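Local coordinates for nicotinamide riboside transporter PnuC (Neisseria mucosa ATCC 25996, PDB 4QTN), which binds nicotinamide riboside, a form of vitamin B3, and probably carries it across the bacterial inner membrane, at residues C[24-29]-C[49-54]; C[31-36]-C[42-47]; C[124-129]-C[171-176]; C[88-93]-C[165-170]. All blocks are in the same frame, centred on the assembly; numbering follows the deposited sequence.

Contact 1: C[24-29]-C[49-54]. With NNR (Nicotinamide riboside), chain I.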
loop_
_atom_site.group_PDB
_atom_site.type_symbol
_atom_site.label_atom_id
_atom_site.label_comp_id
_atom_site.label_asym_id
_atom_site.label_seq_id
_atom_site.Cartn_x
_atom_site.Cartn_y
_atom_site.Cartn_z
ATOM N N LEU C 24 5.540 18.825 4.188
ATOM C CA LEU C 24 4.973 19.981 3.502
ATOM C C LEU C 24 3.877 19.583 2.520
ATOM O O LEU C 24 2.816 20.196 2.497
ATOM C CB LEU C 24 6.064 20.815 2.816
ATOM C CG LEU C 24 7.064 21.467 3.783
ATOM C CD1 LEU C 24 8.133 22.264 3.054
ATOM C CD2 LEU C 24 6.317 22.344 4.772
HETATM N N MSE C 25 4.098 18.522 1.757
HETATM C CA MSE C 25 3.051 18.042 0.874
HETATM C C MSE C 25 1.849 17.523 1.637
HETATM O O MSE C 25 0.726 17.611 1.156
HETATM C CB MSE C 25 3.530 16.988 -0.069
HETATM C CG MSE C 25 2.382 16.665 -1.002
HETATM SE SE MSE C 25 2.755 14.965 -1.865
HETATM C CE MSE C 25 4.089 15.733 -3.080
ATOM N N PHE C 26 2.064 16.975 2.825
ATOM C CA PHE C 26 0.951 16.439 3.597
ATOM C C PHE C 26 0.057 17.556 4.110
ATOM O O PHE C 26 -1.169 17.438 4.097
ATOM C CB PHE C 26 1.454 15.590 4.750
ATOM C CG PHE C 26 1.708 14.156 4.381
ATOM C CD1 PHE C 26 1.060 13.573 3.282
ATOM C CD2 PHE C 26 2.565 13.364 5.155
ATOM C CE1 PHE C 26 1.280 12.242 2.951
ATOM C CE2 PHE C 26 2.783 12.039 4.828
ATOM C CZ PHE C 26 2.135 11.477 3.722
ATOM N N LEU C 27 0.680 18.646 4.547
ATOM C CA LEU C 27 -0.044 19.826 5.009
ATOM C C LEU C 27 -0.710 20.539 3.845
ATOM O O LEU C 27 -1.802 21.074 3.988
ATOM C CB LEU C 27 0.894 20.778 5.745
ATOM C CG LEU C 27 1.635 20.135 6.911
ATOM C CD1 LEU C 27 2.653 21.088 7.521
ATOM C CD2 LEU C 27 0.649 19.624 7.953
ATOM N N GLY C 28 -0.054 20.521 2.685
ATOM C CA GLY C 28 -0.644 21.025 1.444
ATOM C C GLY C 28 -1.962 20.361 1.063
ATOM O O GLY C 28 -2.968 21.047 0.875
ATOM N N ILE C 29 -1.949 19.030 0.924
ATOM C CA ILE C 29 -3.153 18.269 0.557
ATOM C C ILE C 29 -4.254 18.523 1.578
ATOM O O ILE C 29 -5.454 18.509 1.258
ATOM C CB ILE C 29 -2.866 16.745 0.484
ATOM C CG1 ILE C 29 -1.677 16.451 -0.439
ATOM C CG2 ILE C 29 -4.096 15.969 0.029
ATOM C CD1 ILE C 29 -1.854 16.938 -1.861
ATOM N N THR C 49 -2.864 19.322 12.843
ATOM C CA THR C 49 -2.348 18.854 14.133
ATOM C C THR C 49 -2.709 17.402 14.206
ATOM O O THR C 49 -3.858 17.072 14.377
ATOM C CB THR C 49 -2.988 19.595 15.347
ATOM O OG1 THR C 49 -4.386 19.293 15.428
ATOM C CG2 THR C 49 -2.808 21.103 15.231
ATOM N N GLY C 50 -1.745 16.532 14.008
ATOM C CA GLY C 50 -2.042 15.126 13.940
ATOM C C GLY C 50 -1.187 14.504 12.907
ATOM O O GLY C 50 -0.558 13.484 13.148
ATOM N N ILE C 51 -1.131 15.139 11.747
ATOM C CA ILE C 51 -0.081 14.838 10.785
ATOM C C ILE C 51 1.248 15.280 11.372
ATOM O O ILE C 51 2.205 14.511 11.392
ATOM C CB ILE C 51 -0.334 15.496 9.417
ATOM C CG1 ILE C 51 -1.304 14.644 8.605
ATOM C CG2 ILE C 51 0.961 15.633 8.645
ATOM C CD1 ILE C 51 -2.074 15.416 7.554
ATOM N N LEU C 52 1.277 16.489 11.932
ATOM C CA LEU C 52 2.431 16.931 12.691
ATOM C C LEU C 52 2.733 16.034 13.905
ATOM O O LEU C 52 3.898 15.715 14.156
ATOM C CB LEU C 52 2.317 18.407 13.090
ATOM C CG LEU C 52 2.785 19.342 11.968
ATOM C CD1 LEU C 52 1.601 20.012 11.301
ATOM C CD2 LEU C 52 3.790 20.374 12.457
ATOM N N CYS C 53 1.694 15.593 14.632
ATOM C CA CYS C 53 1.933 14.720 15.784
ATOM C C CYS C 53 2.749 13.506 15.375
ATOM O O CYS C 53 3.868 13.324 15.843
ATOM C CB CYS C 53 0.647 14.288 16.463
ATOM S SG CYS C 53 0.929 13.207 17.906
ATOM N N VAL C 54 2.213 12.704 14.468
ATOM C CA VAL C 54 2.859 11.443 14.096
ATOM C C VAL C 54 4.179 11.598 13.323
ATOM O O VAL C 54 5.086 10.789 13.475
ATOM C CB VAL C 54 1.916 10.518 13.330
ATOM C CG1 VAL C 54 0.695 10.189 14.195
ATOM C CG2 VAL C 54 1.517 11.156 12.004
HETATM O O2R NNR I . 0.868 10.215 19.967
HETATM C C2R NNR I . -0.046 9.704 18.848
HETATM C C3R NNR I . -1.485 10.172 19.093
HETATM O O3R NNR I . -1.683 10.334 20.426
HETATM C C4R NNR I . -2.360 9.040 18.597
HETATM C C5R NNR I . -2.828 9.252 17.097
HETATM O O5R NNR I . -3.334 7.975 16.581
HETATM O O4R NNR I . -1.630 7.965 18.704
HETATM C C1R NNR I . -0.088 8.406 18.811
HETATM N N1 NNR I . 0.668 7.861 17.668
HETATM C C2 NNR I . 0.008 7.376 16.529
HETATM C C6 NNR I . 2.043 7.832 17.709
HETATM C C5 NNR I . 2.768 7.322 16.604
HETATM C C4 NNR I . 2.109 6.832 15.497
HETATM C C3 NNR I . 0.749 6.867 15.439
HETATM C C7 NNR I . 0.062 6.357 14.184
HETATM O O7 NNR I . -1.067 5.968 14.221
HETATM N N7 NNR I . 0.777 6.358 12.936
#

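Contact 2: C[31-36]-C[42-47]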
loop_
_atom_site.group_PDB
_atom_site.type_symbol
_atom_site.label_atom_id
_atom_site.label_comp_id
_atom_site.label_asym_id
_atom_site.label_seq_id
_atom_site.Cartn_x
_atom_site.Cartn_y
_atom_site.Cartn_z
ATOM N N ALA C 31 -4.430 21.431 3.387
ATOM C CA ALA C 31 -4.842 22.819 3.120
ATOM C C ALA C 31 -5.769 22.868 1.937
ATOM O O ALA C 31 -6.819 23.508 1.986
ATOM C CB ALA C 31 -3.633 23.704 2.867
ATOM N N VAL C 32 -5.383 22.177 0.869
ATOM C CA VAL C 32 -6.165 22.167 -0.357
ATOM C C VAL C 32 -7.548 21.505 -0.169
ATOM O O VAL C 32 -8.533 21.990 -0.714
ATOM C CB VAL C 32 -5.372 21.563 -1.537
ATOM C CG1 VAL C 32 -6.283 21.276 -2.717
ATOM C CG2 VAL C 32 -4.252 22.507 -1.945
ATOM N N VAL C 33 -7.629 20.444 0.648
ATOM C CA VAL C 33 -8.948 19.829 0.969
ATOM C C VAL C 33 -9.897 20.769 1.738
ATOM O O VAL C 33 -11.117 20.719 1.555
ATOM C CB VAL C 33 -8.813 18.461 1.687
ATOM C CG1 VAL C 33 -9.584 18.447 3.001
ATOM C CG2 VAL C 33 -9.290 17.338 0.777
ATOM N N PHE C 34 -9.319 21.647 2.558
ATOM C CA PHE C 34 -10.087 22.602 3.366
ATOM C C PHE C 34 -10.467 23.870 2.583
ATOM O O PHE C 34 -11.547 24.431 2.787
ATOM C CB PHE C 34 -9.306 22.963 4.635
ATOM C CG PHE C 34 -9.669 24.293 5.223
ATOM C CD1 PHE C 34 -9.021 25.456 4.804
ATOM C CD2 PHE C 34 -10.625 24.382 6.226
ATOM C CE1 PHE C 34 -9.347 26.679 5.354
ATOM C CE2 PHE C 34 -10.956 25.609 6.783
ATOM C CZ PHE C 34 -10.320 26.759 6.343
ATOM N N VAL C 35 -9.584 24.326 1.693
ATOM C CA VAL C 35 -9.946 25.431 0.791
ATOM C C VAL C 35 -11.031 24.957 -0.203
ATOM O O VAL C 35 -11.323 25.616 -1.179
ATOM C CB VAL C 35 -8.707 26.058 0.070
ATOM C CG1 VAL C 35 -9.070 27.395 -0.567
ATOM C CG2 VAL C 35 -7.574 26.275 1.059
ATOM N N PHE C 36 -11.639 23.816 0.102
ATOM C CA PHE C 36 -12.803 23.354 -0.614
ATOM C C PHE C 36 -13.969 23.247 0.336
ATOM O O PHE C 36 -15.113 23.425 -0.057
ATOM C CB PHE C 36 -12.538 21.991 -1.229
ATOM C CG PHE C 36 -11.998 22.044 -2.627
ATOM C CD1 PHE C 36 -10.661 22.355 -2.861
ATOM C CD2 PHE C 36 -12.815 21.742 -3.717
ATOM C CE1 PHE C 36 -10.149 22.362 -4.153
ATOM C CE2 PHE C 36 -12.309 21.762 -5.011
ATOM C CZ PHE C 36 -10.974 22.071 -5.227
ATOM N N LEU C 42 -13.041 21.849 11.681
ATOM C CA LEU C 42 -12.608 21.090 12.853
ATOM C C LEU C 42 -11.722 19.945 12.454
ATOM O O LEU C 42 -10.555 19.895 12.844
ATOM C CB LEU C 42 -13.807 20.557 13.647
ATOM C CG LEU C 42 -14.195 21.222 14.973
ATOM C CD1 LEU C 42 -14.762 20.172 15.906
ATOM C CD2 LEU C 42 -13.024 21.936 15.633
ATOM N N ALA C 43 -12.283 19.022 11.673
ATOM C CA ALA C 43 -11.559 17.848 11.206
ATOM C C ALA C 43 -10.292 18.225 10.432
ATOM O O ALA C 43 -9.300 17.486 10.444
ATOM C CB ALA C 43 -12.466 16.965 10.360
ATOM N N SER C 44 -10.308 19.384 9.782
ATOM C CA SER C 44 -9.121 19.833 9.075
ATOM C C SER C 44 -8.017 20.343 9.994
ATOM O O SER C 44 -6.853 20.069 9.751
ATOM C CB SER C 44 -9.455 20.813 7.974
ATOM O OG SER C 44 -9.667 20.103 6.774
ATOM N N VAL C 45 -8.390 21.034 11.075
ATOM C CA VAL C 45 -7.441 21.297 12.173
ATOM C C VAL C 45 -6.989 19.964 12.781
ATOM O O VAL C 45 -5.811 19.768 13.061
ATOM C CB VAL C 45 -8.049 22.195 13.286
ATOM C CG1 VAL C 45 -7.160 22.199 14.506
ATOM C CG2 VAL C 45 -8.216 23.607 12.793
ATOM N N ALA C 46 -7.934 19.041 12.950
ATOM C CA ALA C 46 -7.640 17.749 13.550
ATOM C C ALA C 46 -6.645 16.949 12.713
ATOM O O ALA C 46 -5.902 16.145 13.248
ATOM C CB ALA C 46 -8.920 16.951 13.789
ATOM N N ALA C 47 -6.613 17.189 11.408
ATOM C CA ALA C 47 -5.629 16.529 10.559
ATOM C C ALA C 47 -4.277 17.208 10.642
ATOM O O ALA C 47 -3.307 16.595 11.048
ATOM C CB ALA C 47 -6.109 16.465 9.134
#

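Contact 3: C[124-129]-C[171-176]. With NNR (Nicotinamide riboside), chain I.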
loop_
_atom_site.group_PDB
_atom_site.type_symbol
_atom_site.label_atom_id
_atom_site.label_comp_id
_atom_site.label_asym_id
_atom_site.label_seq_id
_atom_site.Cartn_x
_atom_site.Cartn_y
_atom_site.Cartn_z
ATOM N N LYS C 124 14.447 2.121 21.996
ATOM C CA LYS C 124 14.830 0.775 22.455
ATOM C C LYS C 124 14.178 -0.294 21.584
ATOM O O LYS C 124 13.172 -0.034 20.927
ATOM C CB LYS C 124 14.445 0.558 23.936
ATOM C CG LYS C 124 15.077 1.545 24.899
ATOM C CD LYS C 124 14.869 1.153 26.356
ATOM C CE LYS C 124 13.411 1.300 26.790
ATOM N NZ LYS C 124 13.265 1.242 28.273
ATOM N N ALA C 125 14.752 -1.500 21.600
ATOM C CA ALA C 125 14.248 -2.618 20.800
ATOM C C ALA C 125 13.927 -3.821 21.672
ATOM O O ALA C 125 14.820 -4.390 22.289
ATOM C CB ALA C 125 15.260 -3.004 19.734
ATOM N N LEU C 126 12.644 -4.206 21.704
ATOM C CA LEU C 126 12.199 -5.478 22.301
ATOM C C LEU C 126 12.838 -6.668 21.611
ATOM O O LEU C 126 13.140 -6.603 20.408
ATOM C CB LEU C 126 10.685 -5.625 22.185
ATOM C CG LEU C 126 9.767 -4.627 22.879
ATOM C CD1 LEU C 126 8.348 -4.993 22.530
ATOM C CD2 LEU C 126 9.957 -4.589 24.393
ATOM N N THR C 127 13.016 -7.772 22.356
ATOM C CA THR C 127 13.427 -9.050 21.742
ATOM C C THR C 127 12.212 -9.917 21.456
ATOM O O THR C 127 11.094 -9.569 21.834
ATOM C CB THR C 127 14.426 -9.832 22.599
ATOM O OG1 THR C 127 13.727 -10.521 23.638
ATOM C CG2 THR C 127 15.454 -8.903 23.198
ATOM N N VAL C 128 12.431 -11.027 20.760
ATOM C CA VAL C 128 11.337 -11.826 20.250
ATOM C C VAL C 128 10.542 -12.376 21.433
ATOM O O VAL C 128 9.290 -12.393 21.426
ATOM C CB VAL C 128 11.861 -12.992 19.377
ATOM C CG1 VAL C 128 10.717 -13.690 18.668
ATOM C CG2 VAL C 128 12.891 -12.494 18.363
ATOM N N ARG C 129 11.279 -12.806 22.463
ATOM C CA ARG C 129 10.680 -13.316 23.683
ATOM C C ARG C 129 9.855 -12.215 24.312
ATOM O O ARG C 129 8.637 -12.342 24.441
ATOM C CB ARG C 129 11.755 -13.812 24.657
ATOM C CG ARG C 129 11.452 -15.183 25.251
ATOM C CD ARG C 129 12.250 -15.469 26.529
ATOM N NE ARG C 129 13.709 -15.329 26.363
ATOM C CZ ARG C 129 14.575 -16.346 26.300
ATOM N NH1 ARG C 129 14.147 -17.605 26.363
ATOM N NH2 ARG C 129 15.875 -16.104 26.170
ATOM N N GLN C 171 0.194 2.495 21.651
ATOM C CA GLN C 171 0.418 3.730 22.417
ATOM C C GLN C 171 1.341 3.483 23.596
ATOM O O GLN C 171 2.087 4.381 24.024
ATOM C CB GLN C 171 -0.907 4.309 22.911
ATOM C CG GLN C 171 -0.790 5.708 23.489
ATOM C CD GLN C 171 -0.155 6.690 22.516
ATOM O OE1 GLN C 171 -0.438 6.676 21.325
ATOM N NE2 GLN C 171 0.699 7.549 23.025
ATOM N N VAL C 172 1.297 2.251 24.107
ATOM C CA VAL C 172 2.017 1.875 25.310
ATOM C C VAL C 172 3.497 1.620 25.029
ATOM O O VAL C 172 4.364 2.164 25.728
ATOM C CB VAL C 172 1.337 0.680 26.022
ATOM C CG1 VAL C 172 2.364 -0.227 26.699
ATOM C CG2 VAL C 172 0.298 1.193 27.016
ATOM N N LEU C 173 3.787 0.833 23.990
ATOM C CA LEU C 173 5.151 0.753 23.458
ATOM C C LEU C 173 5.750 2.139 23.108
ATOM O O LEU C 173 6.938 2.402 23.369
ATOM C CB LEU C 173 5.207 -0.162 22.247
ATOM C CG LEU C 173 4.824 -1.618 22.524
ATOM C CD1 LEU C 173 4.076 -2.218 21.348
ATOM C CD2 LEU C 173 6.029 -2.473 22.878
HETATM N N MSE C 174 4.926 3.027 22.546
HETATM C CA MSE C 174 5.409 4.355 22.112
HETATM C C MSE C 174 5.877 5.228 23.265
HETATM O O MSE C 174 6.992 5.737 23.236
HETATM C CB MSE C 174 4.380 5.050 21.244
HETATM C CG MSE C 174 4.915 6.346 20.665
HETATM SE SE MSE C 174 3.681 7.737 21.279
HETATM C CE MSE C 174 4.947 9.195 21.656
ATOM N N ILE C 175 5.053 5.394 24.298
ATOM C CA ILE C 175 5.511 6.139 25.482
ATOM C C ILE C 175 6.717 5.466 26.133
ATOM O O ILE C 175 7.642 6.140 26.571
ATOM C CB ILE C 175 4.400 6.374 26.538
ATOM C CG1 ILE C 175 3.680 5.076 26.892
ATOM C CG2 ILE C 175 3.419 7.429 26.058
ATOM C CD1 ILE C 175 2.781 5.200 28.096
ATOM N N LEU C 176 6.716 4.129 26.152
ATOM C CA LEU C 176 7.869 3.341 26.647
ATOM C C LEU C 176 9.130 3.341 25.732
ATOM O O LEU C 176 10.109 2.674 26.052
ATOM C CB LEU C 176 7.453 1.899 26.935
ATOM C CG LEU C 176 6.762 1.544 28.259
ATOM C CD1 LEU C 176 7.131 0.118 28.639
ATOM C CD2 LEU C 176 7.108 2.510 29.391
HETATM O O2R NNR I . 0.868 10.215 19.967
HETATM C C2R NNR I . -0.046 9.704 18.848
HETATM C C3R NNR I . -1.485 10.172 19.093
HETATM O O3R NNR I . -1.683 10.334 20.426
HETATM C C4R NNR I . -2.360 9.040 18.597
HETATM C C5R NNR I . -2.828 9.252 17.097
HETATM O O5R NNR I . -3.334 7.975 16.581
HETATM O O4R NNR I . -1.630 7.965 18.704
HETATM C C1R NNR I . -0.088 8.406 18.811
HETATM N N1 NNR I . 0.668 7.861 17.668
HETATM C C2 NNR I . 0.008 7.376 16.529
HETATM C C6 NNR I . 2.043 7.832 17.709
HETATM C C5 NNR I . 2.768 7.322 16.604
HETATM C C4 NNR I . 2.109 6.832 15.497
HETATM C C3 NNR I . 0.749 6.867 15.439
HETATM C C7 NNR I . 0.062 6.357 14.184
HETATM O O7 NNR I . -1.067 5.968 14.221
HETATM N N7 NNR I . 0.777 6.358 12.936
#

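Contact 4: C[88-93]-C[165-170]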
loop_
_atom_site.group_PDB
_atom_site.type_symbol
_atom_site.label_atom_id
_atom_site.label_comp_id
_atom_site.label_asym_id
_atom_site.label_seq_id
_atom_site.Cartn_x
_atom_site.Cartn_y
_atom_site.Cartn_z
HETATM N N MSE C 88 -13.884 7.255 19.427
HETATM C CA MSE C 88 -14.205 8.395 20.291
HETATM C C MSE C 88 -13.835 8.171 21.749
HETATM O O MSE C 88 -13.314 9.080 22.403
HETATM C CB MSE C 88 -15.658 8.843 20.091
HETATM C CG MSE C 88 -16.665 8.034 20.900
HETATM SE SE MSE C 88 -17.908 9.271 21.794
HETATM C CE MSE C 88 -16.619 10.237 22.943
HETATM N N MSE C 89 -14.096 6.966 22.265
HETATM C CA MSE C 89 -13.756 6.638 23.657
HETATM C C MSE C 89 -12.269 6.435 23.785
HETATM O O MSE C 89 -11.677 6.745 24.825
HETATM C CB MSE C 89 -14.530 5.414 24.165
HETATM C CG MSE C 89 -14.480 4.234 23.197
HETATM SE SE MSE C 89 -15.348 2.648 23.998
HETATM C CE MSE C 89 -17.043 2.674 22.983
ATOM N N LEU C 90 -11.648 5.940 22.709
ATOM C CA LEU C 90 -10.200 5.679 22.682
ATOM C C LEU C 90 -9.382 6.965 22.830
ATOM O O LEU C 90 -8.535 7.060 23.718
ATOM C CB LEU C 90 -9.806 4.948 21.393
ATOM C CG LEU C 90 -8.529 4.092 21.335
ATOM C CD1 LEU C 90 -8.001 4.066 19.910
ATOM C CD2 LEU C 90 -7.441 4.559 22.289
ATOM N N ASN C 91 -9.638 7.947 21.958
ATOM C CA ASN C 91 -8.910 9.215 21.991
ATOM C C ASN C 91 -9.142 10.005 23.272
ATOM O O ASN C 91 -8.186 10.488 23.888
ATOM C CB ASN C 91 -9.231 10.076 20.769
ATOM C CG ASN C 91 -8.584 9.550 19.499
ATOM O OD1 ASN C 91 -7.615 10.123 18.987
ATOM N ND2 ASN C 91 -9.122 8.457 18.978
ATOM N N LEU C 92 -10.405 10.107 23.696
ATOM C CA LEU C 92 -10.756 10.913 24.881
ATOM C C LEU C 92 -10.225 10.335 26.221
ATOM O O LEU C 92 -9.555 11.041 26.980
ATOM C CB LEU C 92 -12.267 11.164 24.952
ATOM C CG LEU C 92 -12.707 12.305 25.875
ATOM C CD1 LEU C 92 -12.194 13.637 25.359
ATOM C CD2 LEU C 92 -14.219 12.335 26.024
ATOM N N LEU C 93 -10.506 9.056 26.488
ATOM C CA LEU C 93 -10.107 8.431 27.760
ATOM C C LEU C 93 -8.626 8.020 27.819
ATOM O O LEU C 93 -8.006 8.130 28.865
ATOM C CB LEU C 93 -10.986 7.220 28.094
ATOM C CG LEU C 93 -12.459 7.188 27.683
ATOM C CD1 LEU C 93 -13.087 5.885 28.148
ATOM C CD2 LEU C 93 -13.233 8.377 28.226
ATOM N N VAL C 165 -7.938 -2.359 20.865
ATOM C CA VAL C 165 -6.861 -3.058 21.606
ATOM C C VAL C 165 -5.504 -2.681 21.000
ATOM O O VAL C 165 -4.620 -2.152 21.691
ATOM C CB VAL C 165 -7.039 -4.609 21.566
ATOM C CG1 VAL C 165 -5.725 -5.324 21.879
ATOM C CG2 VAL C 165 -8.131 -5.054 22.525
ATOM N N VAL C 166 -5.374 -2.917 19.694
ATOM C CA VAL C 166 -4.130 -2.700 18.972
ATOM C C VAL C 166 -3.631 -1.283 19.193
ATOM O O VAL C 166 -2.462 -1.081 19.505
ATOM C CB VAL C 166 -4.289 -3.017 17.454
ATOM C CG1 VAL C 166 -3.082 -2.563 16.661
ATOM C CG2 VAL C 166 -4.523 -4.507 17.237
ATOM N N SER C 167 -4.535 -0.310 19.116
ATOM C CA SER C 167 -4.164 1.096 19.349
ATOM C C SER C 167 -3.633 1.405 20.758
ATOM O O SER C 167 -2.748 2.256 20.909
ATOM C CB SER C 167 -5.306 2.039 18.995
ATOM O OG SER C 167 -5.070 2.657 17.739
ATOM N N ILE C 168 -4.181 0.733 21.784
ATOM C CA ILE C 168 -3.706 0.927 23.169
ATOM C C ILE C 168 -2.308 0.363 23.331
ATOM O O ILE C 168 -1.411 1.074 23.758
ATOM C CB ILE C 168 -4.652 0.310 24.226
ATOM C CG1 ILE C 168 -6.083 0.805 24.018
ATOM C CG2 ILE C 168 -4.174 0.650 25.643
ATOM C CD1 ILE C 168 -7.139 -0.114 24.594
ATOM N N VAL C 169 -2.128 -0.907 22.953
ATOM C CA VAL C 169 -0.807 -1.567 22.957
ATOM C C VAL C 169 0.277 -0.747 22.231
ATOM O O VAL C 169 1.368 -0.498 22.791
ATOM C CB VAL C 169 -0.897 -3.001 22.380
ATOM C CG1 VAL C 169 0.435 -3.459 21.776
ATOM C CG2 VAL C 169 -1.366 -3.956 23.459
ATOM N N ALA C 170 -0.026 -0.324 20.999
ATOM C CA ALA C 170 0.836 0.596 20.254
ATOM C C ALA C 170 1.203 1.839 21.073
ATOM O O ALA C 170 2.385 2.188 21.190
ATOM C CB ALA C 170 0.171 0.999 18.959
#

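Contact 1: C[24-29]-C[49-54]
I51 turns its CG1 arm beside its own backbone N (chi1 -82°), which leaves the CG2 methyl anti to that N and directed at F26 and L27. L27 (chi1 -56°) brings its CD2 branch to the same methyl. The I51 methyl CG2 rests against the F26 methylene, CB to CG2 being 3.9 Å, so it meets F26 at the root of the side chain and approaches the ring only obliquely. L27 CD2 lies 4.1 Å from I51 CG2, and the two side chains slide past one another in opposite directions. L52 adds a second neighbour: its CD1 methyl approaches L27 CD2 to 3.5 Å, the two leucines crossing at about a right angle. The segment axes are 10.2 Å apart and nearly antiparallel, at 162°.

Helix 41-59 is kinked here, for the N atoms of G50 and C53 have no bond to the preceding turn. The carbonyl of G50 accepts a hydrogen bond from the hydroxyl of Y217 as well as the helical bond from V54 N. M216 on helix 208-234 covers F26 and I51, while L24, M25 (a selenomethionine) and I29 pack on the second subunit.

On another side of 49-54, V54 CG1 comes within 3.5 Å of C3 of nicotinamide riboside, and C53 also lines that pocket. Between 24-29 and 49-54 the contact is made chiefly by methyl and methylene groups. Here dispersion and fit act without directional bonds, and the side of helix 41-59 that faces helix 17-34 is distinct from its ligand-facing side.

Contact 2: C[31-36]-C[42-47]
S44 meets F34 and V33 with the small end of its side chain, and the conformations of these three residues account for the whole contact. In F34 the ring carbon CG swings anti to the backbone N (chi1 155°), carrying the ring clear of the serine hydroxyl and leaving the methylene to face it: F34 CB is 3.6 Å from S44 OG. The ring itself comes near S44 only obliquely, with CD2 4.1 Å from S44 CB. With chi1 -91°, S44 turns OG toward helix 17-34, touching both F34 and V33. The CG1 methyl of V33 lies 4.1 Å from S44 OG. These are van der Waals contacts of a hydroxyl with carbon.

The small S44 is consistent with the close approach of the backbones, the CA atoms of F34 and S44 being 6.4 Å apart. Q30, one turn before F34, also packs on S44, and P209 of helix 208-234 borders it as well. V32, V33, V35 and F36 pack on the second subunit. V35 is the first residue to leave helical geometry, and the chain turns back into helix 41-59 after a few residues: a helical hairpin, with two consecutive transmembrane helices packed beside their short connection.

Contact 3: C[124-129]-C[171-176]
Apolar packing is carried by L126 and L173, whose methyls touch, the L173 branch running at the flank of the L126 methyl: L126 CD1 lies 3.4 Å from L173 CD2, and the two side chains cross at about a right angle. L126 points its side chain from an extended piece of chain onto the last turn of helix 158-175. L173 leaves its helix to one side and reaches the leucine with a branch.

A polar approach lies beside it. The chain of K124 is bent at its third torsion (chi3 -70°), which folds CE back over the end of the helix, 3.7 Å from the carbonyl O of L176. Its NZ stands 4.1 Å from the same L176 O, too far for a hydrogen bond, though the ammonium charge may still be favourably placed near the carbonyls at a helix C-terminus. Directional bonds come from just outside: the backbone of K124 pairs with those of R177 and R179, and L126 N is bound by the carboxylate of E180.

Ligand contacts belong to another side of helix 158-175. M174, a selenomethionine, places SE 3.9 Å from C6 of the nicotinamide ring, and Q171 reaches the riboside from the same helix.

T127 is the N-cap of helix 128-147, and the carbonyl of L126 accepts a hydrogen bond from H17 of the third subunit. The chain leading into helix 128-147, probably cytoplasmic, packs at the C-terminal end of helix 158-175, which in turn packs against helix 181-198 through L173 and against helix 85-107 through Q171 and I175.

Contact 4: C[88-93]-C[165-170]
L90 meets S167 and I168 without any flat group between them; neither a face nor an edge of a ring or amide enters the contact. The flat groups lie around it: the amide of N91 is held by the E87 carbonyl, the phenol of Y95 reaches the hydroxyl of S167, and W185 packs on A170.

The contact itself is aliphatic. With CG anti to its backbone N (chi1 -156°), L90 extends straight across to helix 158-175 and straddles two successive residues with its methyls. CD1 lies 3.5 Å from S167 CB, and the same methyl is 3.9 Å from S167 OG. CD2 sits more loosely against the other residue, 4.4 Å from I168 CG1. S167 thus offers carbon to the leucine, while its hydroxyl is satisfied by a hydrogen bond with the OH of Y95, a pocket residue farther along helix 85-107.

Helix 85-107 widens into a pi-type turn at 90-93. V188 of helix 181-198, another pocket residue, touches S167, and V166 packs on I29 of the third subunit. This is side-by-side packing of transmembrane helices at the border of the nicotinamide riboside site.

In the fold
Contacts 1 and 2 follow one another along the helix 17-34/41-59 pair, their centres about 10 Å apart, with contact 2 next to the turn and contact 1 farther down. Contacts 3 and 4 come later in the sequence, centres about 17 Å apart, and share helix 158-175; their segments alternate along the chain, and helix 85-107 and the loop leading into helix 128-147 both pack on helix 158-175. Contacts 1 and 3 lie on opposite sides of the chain's centre, centres about 25 Å apart, yet each includes residues touching the same nicotinamide riboside. The pocket is thus built from helices distant in sequence, and all four contacts also border neighbouring subunits of the trimer.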